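Local coordinates for Lmo0812 protein (Listeria monocytogenes serovar 1/2a, PDB 4YF1) that probably hydrolyses the 3'-diphosphate of the alarmone ppGpp, as an all-helical HD-domain protein of the pyrophosphohydrolase type, at residues Ile42-Phe48 / Ile170-Phe174; Arg49-Ala55 / Glu79-Val84; Trp95-Ala100 / Leu149-Tyr153. All coordinates share one frame; numbering follows the deposited sequence.

Contact 1: Ile42-Phe48 / Ile170-Phe174; sequences ILRRAGF and IPPFF
The C-terminal end of helix 35-45 meets the start of helix 172-184 through Phe173, whose ring lies against Ile42 and Ala46. CG2 of Ile42 stands over the middle of one face of that ring, 3.6 Å from its centroid and only 14° off the normal, a CH-pi contact. The ring can be presented this way because Phe173 CG sits between its own backbone N and carbonyl carbon (chi1 76°). At the ring's edge, near its plane, comes Ala46 CB, 3.7 Å from Phe173 CE2, while Leu43 CD2 reaches Phe173 CZ obliquely at 4.2 Å. Val118 and Leu122 of helix 111-132 also pack on Phe173, and no hydrogen bond crosses between helix 35-45 and helix 172-184 here. A Schellman motif closes helix 35-45: Gly47 has positive phi, and the bonds Phe48 N to Leu43 O and Gly47 N to Arg44 O run back into the last turn. The chain then turns in a way that brings the Phe48 ring edge-on to Phe173 and Pro171. Phe48 CE2 lies 4.1 Å from Phe173 CE2, and Phe48 CZ is 4.0 Å from CG of Pro171.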
loop_
_atom_site.group_PDB
_atom_site.type_symbol
_atom_site.label_atom_id
_atom_site.label_comp_id
_atom_site.label_asym_id
_atom_site.label_seq_id
_atom_site.Cartn_x
_atom_site.Cartn_y
_atom_site.Cartn_z
ATOM N N ILE A 42 -10.766 1.928 -4.206
ATOM C CA ILE A 42 -11.694 1.322 -5.162
ATOM C C ILE A 42 -11.686 -0.213 -4.987
ATOM O O ILE A 42 -12.705 -0.829 -4.911
ATOM C CB ILE A 42 -11.302 1.682 -6.593
ATOM C CG1 ILE A 42 -11.576 3.175 -6.845
ATOM C CG2 ILE A 42 -12.075 0.840 -7.578
ATOM C CD1 ILE A 42 -10.824 3.765 -8.020
ATOM N N LEU A 43 -10.519 -0.786 -4.883
ATOM C CA LEU A 43 -10.408 -2.256 -4.734
ATOM C C LEU A 43 -10.960 -2.768 -3.388
ATOM O O LEU A 43 -11.637 -3.804 -3.362
ATOM C CB LEU A 43 -8.966 -2.697 -4.941
ATOM C CG LEU A 43 -8.448 -2.484 -6.387
ATOM C CD1 LEU A 43 -6.932 -2.536 -6.453
ATOM C CD2 LEU A 43 -9.047 -3.520 -7.332
ATOM N N ARG A 44 -10.692 -2.025 -2.315
ATOM C CA ARG A 44 -11.148 -2.408 -0.957
ATOM C C ARG A 44 -12.650 -2.344 -0.914
ATOM O O ARG A 44 -13.322 -3.283 -0.457
ATOM C CB ARG A 44 -10.500 -1.498 0.113
ATOM C CG ARG A 44 -11.040 -1.687 1.530
ATOM C CD ARG A 44 -10.308 -0.873 2.587
ATOM N NE ARG A 44 -10.025 0.510 2.161
ATOM C CZ ARG A 44 -8.854 0.956 1.723
ATOM N NH1 ARG A 44 -8.718 2.245 1.368
ATOM N NH2 ARG A 44 -7.816 0.131 1.580
ATOM N N ARG A 45 -13.208 -1.257 -1.446
ATOM C CA ARG A 45 -14.645 -1.099 -1.451
ATOM C C ARG A 45 -15.355 -2.134 -2.296
ATOM O O ARG A 45 -16.550 -2.373 -2.096
ATOM C CB ARG A 45 -15.024 0.327 -1.910
ATOM C CG ARG A 45 -14.737 1.370 -0.840
ATOM C CD ARG A 45 -14.932 2.750 -1.419
ATOM N NE ARG A 45 -16.313 3.005 -1.822
ATOM C CZ ARG A 45 -17.298 3.379 -0.994
ATOM N NH1 ARG A 45 -17.110 3.477 0.327
ATOM N NH2 ARG A 45 -18.514 3.620 -1.492
ATOM N N ALA A 46 -14.646 -2.739 -3.246
ATOM C CA ALA A 46 -15.251 -3.743 -4.115
ATOM C C ALA A 46 -15.171 -5.127 -3.442
ATOM O O ALA A 46 -15.591 -6.078 -4.020
ATOM C CB ALA A 46 -14.561 -3.803 -5.463
ATOM N N GLY A 47 -14.565 -5.214 -2.276
ATOM C CA GLY A 47 -14.503 -6.524 -1.536
ATOM C C GLY A 47 -13.226 -7.326 -1.761
ATOM O O GLY A 47 -13.094 -8.437 -1.233
ATOM N N PHE A 48 -12.255 -6.792 -2.514
ATOM C CA PHE A 48 -11.042 -7.581 -2.793
ATOM C C PHE A 48 -10.149 -7.753 -1.575
ATOM O O PHE A 48 -10.082 -6.878 -0.706
ATOM C CB PHE A 48 -10.258 -7.013 -3.989
ATOM C CG PHE A 48 -10.965 -7.215 -5.287
ATOM C CD1 PHE A 48 -10.920 -8.451 -5.916
ATOM C CD2 PHE A 48 -11.693 -6.176 -5.891
ATOM C CE1 PHE A 48 -11.615 -8.671 -7.096
ATOM C CE2 PHE A 48 -12.384 -6.394 -7.066
ATOM C CZ PHE A 48 -12.351 -7.635 -7.667
ATOM N N ILE A 170 -18.944 -9.413 -11.604
ATOM C CA ILE A 170 -18.455 -8.129 -12.185
ATOM C C ILE A 170 -18.552 -7.040 -11.117
ATOM O O ILE A 170 -19.642 -6.775 -10.624
ATOM C CB ILE A 170 -19.261 -7.709 -13.424
ATOM C CG1 ILE A 170 -19.087 -8.761 -14.523
ATOM C CG2 ILE A 170 -18.778 -6.344 -13.947
ATOM C CD1 ILE A 170 -20.053 -8.626 -15.677
ATOM N N PRO A 171 -17.419 -6.412 -10.742
ATOM C CA PRO A 171 -17.529 -5.367 -9.701
ATOM C C PRO A 171 -18.329 -4.117 -10.121
ATOM O O PRO A 171 -18.236 -3.694 -11.281
ATOM C CB PRO A 171 -16.072 -4.997 -9.408
ATOM C CG PRO A 171 -15.262 -6.134 -9.922
ATOM C CD PRO A 171 -16.020 -6.762 -11.041
ATOM N N PRO A 172 -19.090 -3.521 -9.188
ATOM C CA PRO A 172 -19.834 -2.302 -9.531
ATOM C C PRO A 172 -18.949 -1.208 -10.139
ATOM O O PRO A 172 -19.407 -0.497 -11.014
ATOM C CB PRO A 172 -20.392 -1.844 -8.183
ATOM C CG PRO A 172 -20.595 -3.123 -7.410
ATOM C CD PRO A 172 -19.493 -4.054 -7.858
ATOM N N PHE A 173 -17.690 -1.089 -9.706
ATOM C CA PHE A 173 -16.822 -0.051 -10.264
ATOM C C PHE A 173 -16.532 -0.222 -11.753
ATOM O O PHE A 173 -16.163 0.765 -12.402
ATOM C CB PHE A 173 -15.538 0.205 -9.442
ATOM C CG PHE A 173 -14.448 -0.835 -9.595
ATOM C CD1 PHE A 173 -13.500 -0.743 -10.617
ATOM C CD2 PHE A 173 -14.314 -1.871 -8.651
ATOM C CE1 PHE A 173 -12.453 -1.648 -10.733
ATOM C CE2 PHE A 173 -13.275 -2.779 -8.765
ATOM C CZ PHE A 173 -12.347 -2.696 -9.799
ATOM N N PHE A 174 -16.732 -1.428 -12.309
ATOM C CA PHE A 174 -16.522 -1.646 -13.774
ATOM C C PHE A 174 -17.509 -0.759 -14.559
ATOM O O PHE A 174 -17.140 -0.173 -15.577
ATOM C CB PHE A 174 -16.712 -3.120 -14.158
ATOM C CG PHE A 174 -15.498 -3.991 -13.952
ATOM C CD1 PHE A 174 -14.603 -3.771 -12.928
ATOM C CD2 PHE A 174 -15.307 -5.114 -14.765
ATOM C CE1 PHE A 174 -13.519 -4.600 -12.752
ATOM C CE2 PHE A 174 -14.202 -5.932 -14.606
ATOM C CZ PHE A 174 -13.314 -5.679 -13.603
#

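Contact 2: Arg49-Ala55 / Glu79-Val84; sequences REEVVVA and EVADLV
Arg49 and Glu79 make the polar part of this helix-helix contact, at the N-terminal end of helix 50-64. Arg49 NH1 donates to Glu79 OE2 at 2.8 Å, and the bond is nearly straight (175°). The oxygen lies in the guanidinium plane and is met nearly along its C-O axis, with the planes of the two groups 32° apart. A water bridges the same pair, accepting from Arg49 NH2 at 3.1 Å and donating to Glu79 OE2, which therefore receives two bonds. Arg49 NH1 also has a long ion pair with Glu51 OE1, while CB of Glu51 lies over one face of the guanidinium, offset toward the rim. The extended chain of Arg49 is held at another point too, since its NE forms a salt bridge with Glu112. Glu51 and Glu79 carry like charges near each other, and the arginine between them probably offsets that.

Further along the helices the packing is apolar. Ala55 CB is 3.6 Å from Leu83 CB and 3.8 Å from Val84 CG2. Leu83 CD1 reaches across to Val52 CG2 at 4.1 Å and also lies against the backbone of Glu51. Val80 splits its branches, CG2 meeting Glu51 CB at 4.0 Å and CG1 meeting Val54 CG1 at 4.1 Å.

The N-to-C directions of segments 50-55 and 79-84 diverge by 49°, with their axes 8.8 Å apart. Helix 111-132 packs on the pair through Leu116, on Ala55, and Glu112, on Val52 and Leu83. Helix 69-76 covers Val80 and Val84 with Ile72, and Leu57 of the second subunit packs on Val54.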
loop_
_atom_site.group_PDB
_atom_site.type_symbol
_atom_site.label_atom_id
_atom_site.label_comp_id
_atom_site.label_asym_id
_atom_site.label_seq_id
_atom_site.Cartn_x
_atom_site.Cartn_y
_atom_site.Cartn_z
ATOM N N ARG A 49 -9.474 -8.904 -1.511
ATOM C CA ARG A 49 -8.612 -9.215 -0.386
ATOM C C ARG A 49 -7.418 -8.293 -0.333
ATOM O O ARG A 49 -7.078 -7.614 -1.328
ATOM C CB ARG A 49 -8.152 -10.682 -0.430
ATOM C CG ARG A 49 -7.251 -11.047 -1.587
ATOM C CD ARG A 49 -7.157 -12.551 -1.791
ATOM N NE ARG A 49 -6.461 -12.886 -3.031
ATOM C CZ ARG A 49 -5.250 -13.429 -3.144
ATOM N NH1 ARG A 49 -4.538 -13.853 -2.082
ATOM N NH2 ARG A 49 -4.771 -13.643 -4.360
ATOM N N GLU A 50 -6.756 -8.308 0.814
ATOM C CA GLU A 50 -5.630 -7.428 1.094
ATOM C C GLU A 50 -4.486 -7.528 0.071
ATOM O O GLU A 50 -3.936 -6.495 -0.358
ATOM C CB GLU A 50 -5.093 -7.674 2.516
ATOM C CG GLU A 50 -4.385 -6.461 3.089
ATOM C CD GLU A 50 -5.342 -5.286 3.307
ATOM O OE1 GLU A 50 -5.005 -4.137 2.911
ATOM O OE2 GLU A 50 -6.460 -5.533 3.837
ATOM N N GLU A 51 -4.145 -8.752 -0.345
ATOM C CA GLU A 51 -3.087 -8.921 -1.342
ATOM C C GLU A 51 -3.383 -8.127 -2.640
ATOM O O GLU A 51 -2.470 -7.589 -3.272
ATOM C CB GLU A 51 -2.876 -10.379 -1.711
ATOM C CG GLU A 51 -2.292 -11.266 -0.600
ATOM C CD GLU A 51 -3.259 -11.657 0.491
ATOM O OE1 GLU A 51 -4.435 -11.202 0.522
ATOM O OE2 GLU A 51 -2.824 -12.472 1.355
ATOM N N VAL A 52 -4.654 -8.097 -3.032
ATOM C CA VAL A 52 -5.074 -7.386 -4.246
ATOM C C VAL A 52 -5.002 -5.884 -4.030
ATOM O O VAL A 52 -4.542 -5.148 -4.898
ATOM C CB VAL A 52 -6.503 -7.800 -4.696
ATOM C CG1 VAL A 52 -6.981 -6.994 -5.901
ATOM C CG2 VAL A 52 -6.550 -9.275 -5.068
ATOM N N VAL A 53 -5.501 -5.424 -2.888
ATOM C CA VAL A 53 -5.469 -4.011 -2.562
ATOM C C VAL A 53 -4.033 -3.474 -2.575
ATOM O O VAL A 53 -3.751 -2.402 -3.142
ATOM C CB VAL A 53 -6.143 -3.739 -1.213
ATOM C CG1 VAL A 53 -5.870 -2.317 -0.750
ATOM C CG2 VAL A 53 -7.628 -4.017 -1.314
ATOM N N VAL A 54 -3.129 -4.223 -1.960
ATOM C CA VAL A 54 -1.727 -3.829 -1.896
ATOM C C VAL A 54 -1.065 -3.864 -3.253
ATOM O O VAL A 54 -0.233 -3.005 -3.547
ATOM C CB VAL A 54 -0.951 -4.676 -0.876
ATOM C CG1 VAL A 54 0.545 -4.393 -0.948
ATOM C CG2 VAL A 54 -1.471 -4.371 0.523
ATOM N N ALA A 55 -1.420 -4.850 -4.085
ATOM C CA ALA A 55 -0.861 -4.895 -5.438
ATOM C C ALA A 55 -1.282 -3.626 -6.173
ATOM O O ALA A 55 -0.493 -3.062 -6.925
ATOM C CB ALA A 55 -1.324 -6.128 -6.194
ATOM N N GLU A 79 2.897 -13.742 -3.882
ATOM C CA GLU A 79 1.511 -13.508 -4.292
ATOM C C GLU A 79 1.292 -12.054 -4.704
ATOM O O GLU A 79 0.739 -11.788 -5.775
ATOM C CB GLU A 79 0.493 -13.856 -3.201
ATOM C CG GLU A 79 0.280 -15.335 -2.967
ATOM C CD GLU A 79 -0.942 -15.619 -2.093
ATOM O OE1 GLU A 79 -0.789 -16.320 -1.062
ATOM O OE2 GLU A 79 -2.043 -15.125 -2.415
ATOM N N VAL A 80 1.692 -11.125 -3.835
ATOM C CA VAL A 80 1.595 -9.697 -4.164
ATOM C C VAL A 80 2.494 -9.362 -5.380
ATOM O O VAL A 80 2.070 -8.647 -6.304
ATOM C CB VAL A 80 1.946 -8.845 -2.939
ATOM C CG1 VAL A 80 2.117 -7.379 -3.294
ATOM C CG2 VAL A 80 0.881 -9.028 -1.868
ATOM N N ALA A 81 3.727 -9.889 -5.391
ATOM C CA ALA A 81 4.655 -9.622 -6.501
ATOM C C ALA A 81 4.055 -10.060 -7.836
ATOM O O ALA A 81 4.115 -9.322 -8.811
ATOM C CB ALA A 81 5.990 -10.287 -6.271
ATOM N N ASP A 82 3.414 -11.227 -7.845
ATOM C CA ASP A 82 2.776 -11.742 -9.057
ATOM C C ASP A 82 1.584 -10.927 -9.496
ATOM O O ASP A 82 1.353 -10.755 -10.702
ATOM C CB ASP A 82 2.366 -13.201 -8.892
ATOM C CG ASP A 82 3.562 -14.143 -8.860
ATOM O OD1 ASP A 82 4.687 -13.712 -9.222
ATOM O OD2 ASP A 82 3.367 -15.315 -8.461
ATOM N N LEU A 83 0.810 -10.446 -8.537
ATOM C CA LEU A 83 -0.345 -9.618 -8.882
ATOM C C LEU A 83 0.166 -8.294 -9.517
ATOM O O LEU A 83 -0.341 -7.845 -10.547
ATOM C CB LEU A 83 -1.238 -9.369 -7.657
ATOM C CG LEU A 83 -2.092 -10.579 -7.221
ATOM C CD1 LEU A 83 -2.704 -10.347 -5.853
ATOM C CD2 LEU A 83 -3.178 -10.855 -8.254
ATOM N N VAL A 84 1.197 -7.725 -8.921
ATOM C CA VAL A 84 1.801 -6.498 -9.428
ATOM C C VAL A 84 2.359 -6.685 -10.838
ATOM O O VAL A 84 2.106 -5.855 -11.736
ATOM C CB VAL A 84 2.910 -5.989 -8.481
ATOM C CG1 VAL A 84 3.707 -4.864 -9.134
ATOM C CG2 VAL A 84 2.296 -5.479 -7.202
HETATM O O HOH W 1 -2.519 -15.509 -5.284
#

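Contact 3: Trp95-Ala100 / Leu149-Tyr153; sequences WEERKA and LQKWY
Lys99 lays its aliphatic chain across the ring of Tyr153. CG stands over the ring's centre, 3.5 Å from the centroid and close to the normal, which makes a CH-pi contact. A bend at chi2 keeps the chain along the ring, and CE comes down at 3.4 Å from Tyr153 CE2. The ammonium group goes on to form a salt bridge with Glu89.

The indole of Trp95 comes in beside this pair, with Lys99 CG over one face, offset toward the rim. Trp95 CG is anti to the backbone N (chi1 -170°), a setting that sends the six-membered ring toward helix 147-160. There CH2 lies 3.6 Å from Leu149 O, the oxygen near the ring plane at its edge, and CZ3 is 3.8 Å from Leu149 CB. The planes of Trp95 and Tyr153 are tilted 73° apart, an oblique pair. Through these side chains helix 95-108 of this all-helical HD-domain protein packs on helix 147-160; the axes of segments 95-100 and 149-153 are 15° apart in direction and 11.1 Å apart.

Trp152 slides past Trp95 in the opposite direction: Trp95 CZ3, 3.9 Å from Trp152 CZ3, sits at the edge of the Trp152 ring. Trp152 CZ3 also touches Lys99 CB at 3.7 Å. Nearer the surface, Glu96 CG rests against Leu149 CD2.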
loop_
_atom_site.group_PDB
_atom_site.type_symbol
_atom_site.label_atom_id
_atom_site.label_comp_id
_atom_site.label_asym_id
_atom_site.label_seq_id
_atom_site.Cartn_x
_atom_site.Cartn_y
_atom_site.Cartn_z
ATOM N N TRP A 95 4.307 2.676 -26.897
ATOM C CA TRP A 95 3.032 2.922 -26.224
ATOM C C TRP A 95 1.952 2.037 -26.803
ATOM O O TRP A 95 1.261 1.316 -26.059
ATOM C CB TRP A 95 2.633 4.401 -26.353
ATOM C CG TRP A 95 1.428 4.886 -25.489
ATOM C CD1 TRP A 95 1.488 5.536 -24.272
ATOM C CD2 TRP A 95 0.048 4.828 -25.837
ATOM N NE1 TRP A 95 0.233 5.908 -23.874
ATOM C CE2 TRP A 95 -0.674 5.457 -24.799
ATOM C CE3 TRP A 95 -0.657 4.282 -26.915
ATOM C CZ2 TRP A 95 -2.077 5.550 -24.814
ATOM C CZ3 TRP A 95 -2.057 4.396 -26.941
ATOM C CH2 TRP A 95 -2.744 5.031 -25.917
ATOM N N GLU A 96 1.845 2.002 -28.126
ATOM C CA GLU A 96 0.826 1.140 -28.768
ATOM C C GLU A 96 0.975 -0.367 -28.374
ATOM O O GLU A 96 -0.026 -1.062 -28.162
ATOM C CB GLU A 96 0.897 1.289 -30.263
ATOM C CG GLU A 96 0.321 2.598 -30.767
ATOM C CD GLU A 96 0.686 2.835 -32.217
ATOM O OE1 GLU A 96 1.889 3.017 -32.490
ATOM O OE2 GLU A 96 -0.214 2.807 -33.070
ATOM N N GLU A 97 2.212 -0.830 -28.266
ATOM C CA GLU A 97 2.447 -2.232 -27.940
ATOM C C GLU A 97 2.115 -2.479 -26.461
ATOM O O GLU A 97 1.481 -3.477 -26.133
ATOM C CB GLU A 97 3.869 -2.681 -28.338
ATOM C CG GLU A 97 4.038 -2.765 -29.862
ATOM C CD GLU A 97 5.408 -3.251 -30.336
ATOM O OE1 GLU A 97 6.240 -3.746 -29.535
ATOM O OE2 GLU A 97 5.667 -3.124 -31.559
ATOM N N ARG A 98 2.547 -1.577 -25.581
ATOM C CA ARG A 98 2.264 -1.716 -24.128
ATOM C C ARG A 98 0.768 -1.741 -23.888
ATOM O O ARG A 98 0.231 -2.526 -23.118
ATOM C CB ARG A 98 2.899 -0.557 -23.355
ATOM C CG ARG A 98 4.418 -0.604 -23.311
ATOM C CD ARG A 98 5.054 0.501 -22.487
ATOM N NE ARG A 98 5.240 1.768 -23.228
ATOM C CZ ARG A 98 4.719 2.959 -22.929
ATOM N NH1 ARG A 98 5.019 4.010 -23.702
ATOM N NH2 ARG A 98 3.939 3.157 -21.871
ATOM N N LYS A 99 0.076 -0.860 -24.591
ATOM C CA LYS A 99 -1.359 -0.763 -24.456
ATOM C C LYS A 99 -2.096 -1.954 -25.017
ATOM O O LYS A 99 -3.047 -2.446 -24.385
ATOM C CB LYS A 99 -1.853 0.577 -25.057
ATOM C CG LYS A 99 -1.827 1.691 -24.039
ATOM C CD LYS A 99 -0.667 1.760 -23.063
ATOM C CE LYS A 99 -1.061 2.622 -21.901
ATOM N NZ LYS A 99 -0.005 2.956 -20.910
ATOM N N ALA A 100 -1.636 -2.481 -26.146
ATOM C CA ALA A 100 -2.281 -3.668 -26.693
ATOM C C ALA A 100 -2.106 -4.856 -25.708
ATOM O O ALA A 100 -3.016 -5.713 -25.563
ATOM C CB ALA A 100 -1.671 -4.023 -28.035
ATOM N N LEU A 149 -5.830 7.543 -30.165
ATOM C CA LEU A 149 -5.133 6.489 -29.453
ATOM C C LEU A 149 -5.698 6.280 -28.050
ATOM O O LEU A 149 -5.868 5.121 -27.613
ATOM C CB LEU A 149 -3.619 6.760 -29.400
ATOM C CG LEU A 149 -2.804 6.350 -30.628
ATOM C CD1 LEU A 149 -1.341 6.737 -30.426
ATOM C CD2 LEU A 149 -2.915 4.848 -30.904
ATOM N N GLN A 150 -5.967 7.373 -27.342
ATOM C CA GLN A 150 -6.582 7.290 -26.012
ATOM C C GLN A 150 -7.978 6.703 -26.069
ATOM O O GLN A 150 -8.369 5.929 -25.179
ATOM C CB GLN A 150 -6.556 8.626 -25.277
ATOM C CG GLN A 150 -5.161 8.999 -24.807
ATOM C CD GLN A 150 -4.666 8.174 -23.633
ATOM O OE1 GLN A 150 -5.309 7.219 -23.218
ATOM N NE2 GLN A 150 -3.492 8.504 -23.134
ATOM N N LYS A 151 -8.723 7.032 -27.113
ATOM C CA LYS A 151 -10.035 6.431 -27.307
ATOM C C LYS A 151 -9.947 4.939 -27.570
ATOM O O LYS A 151 -10.670 4.133 -26.918
ATOM C CB LYS A 151 -10.735 7.089 -28.453
ATOM C CG LYS A 151 -12.102 6.533 -28.813
ATOM C CD LYS A 151 -12.782 7.572 -29.711
ATOM C CE LYS A 151 -14.133 7.138 -30.231
ATOM N NZ LYS A 151 -14.011 6.234 -31.407
ATOM N N TRP A 152 -9.029 4.565 -28.475
ATOM C CA TRP A 152 -8.828 3.165 -28.822
ATOM C C TRP A 152 -8.487 2.362 -27.568
ATOM O O TRP A 152 -8.997 1.271 -27.374
ATOM C CB TRP A 152 -7.723 3.005 -29.874
ATOM C CG TRP A 152 -7.127 1.620 -29.945
ATOM C CD1 TRP A 152 -7.633 0.522 -30.586
ATOM C CD2 TRP A 152 -5.908 1.196 -29.323
ATOM N NE1 TRP A 152 -6.787 -0.554 -30.404
ATOM C CE2 TRP A 152 -5.729 -0.160 -29.632
ATOM C CE3 TRP A 152 -4.948 1.842 -28.539
ATOM C CZ2 TRP A 152 -4.633 -0.884 -29.181
ATOM C CZ3 TRP A 152 -3.842 1.124 -28.097
ATOM C CH2 TRP A 152 -3.695 -0.224 -28.422
ATOM N N TYR A 153 -7.614 2.920 -26.741
ATOM C CA TYR A 153 -7.136 2.244 -25.520
ATOM C C TYR A 153 -8.232 2.014 -24.471
ATOM O O TYR A 153 -8.476 0.870 -24.040
ATOM C CB TYR A 153 -5.964 3.051 -24.940
ATOM C CG TYR A 153 -5.422 2.544 -23.634
ATOM C CD1 TYR A 153 -5.246 1.186 -23.423
ATOM C CD2 TYR A 153 -4.990 3.425 -22.628
ATOM C CE1 TYR A 153 -4.734 0.711 -22.236
ATOM C CE2 TYR A 153 -4.452 2.942 -21.428
ATOM C CZ TYR A 153 -4.335 1.590 -21.248
ATOM O OH TYR A 153 -3.765 1.056 -20.089
#

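Contacts 1 and 2 are neighbours, their centres 14 Å apart, and they touch where helix 35-45 turns into helix 50-64: Val53 CG2 packs 3.8 Å from Arg44 N, and Leu43 CD1 lies 3.9 Å from Val52 O. Contact 3 sits across the chain's centre from both, its centre 24 Å from that of contact 1 and 25 Å from that of contact 2, with nearest atoms about 12 Å apart in each case. Side chains of all three lie near, without touching, His35, His59, Asp60 and Asp120, which converge in an arrangement consistent with the HD-domain pattern, with no metal bound to them here. The sodium ion is about 9 Å from the Val84 side chain of contact 2.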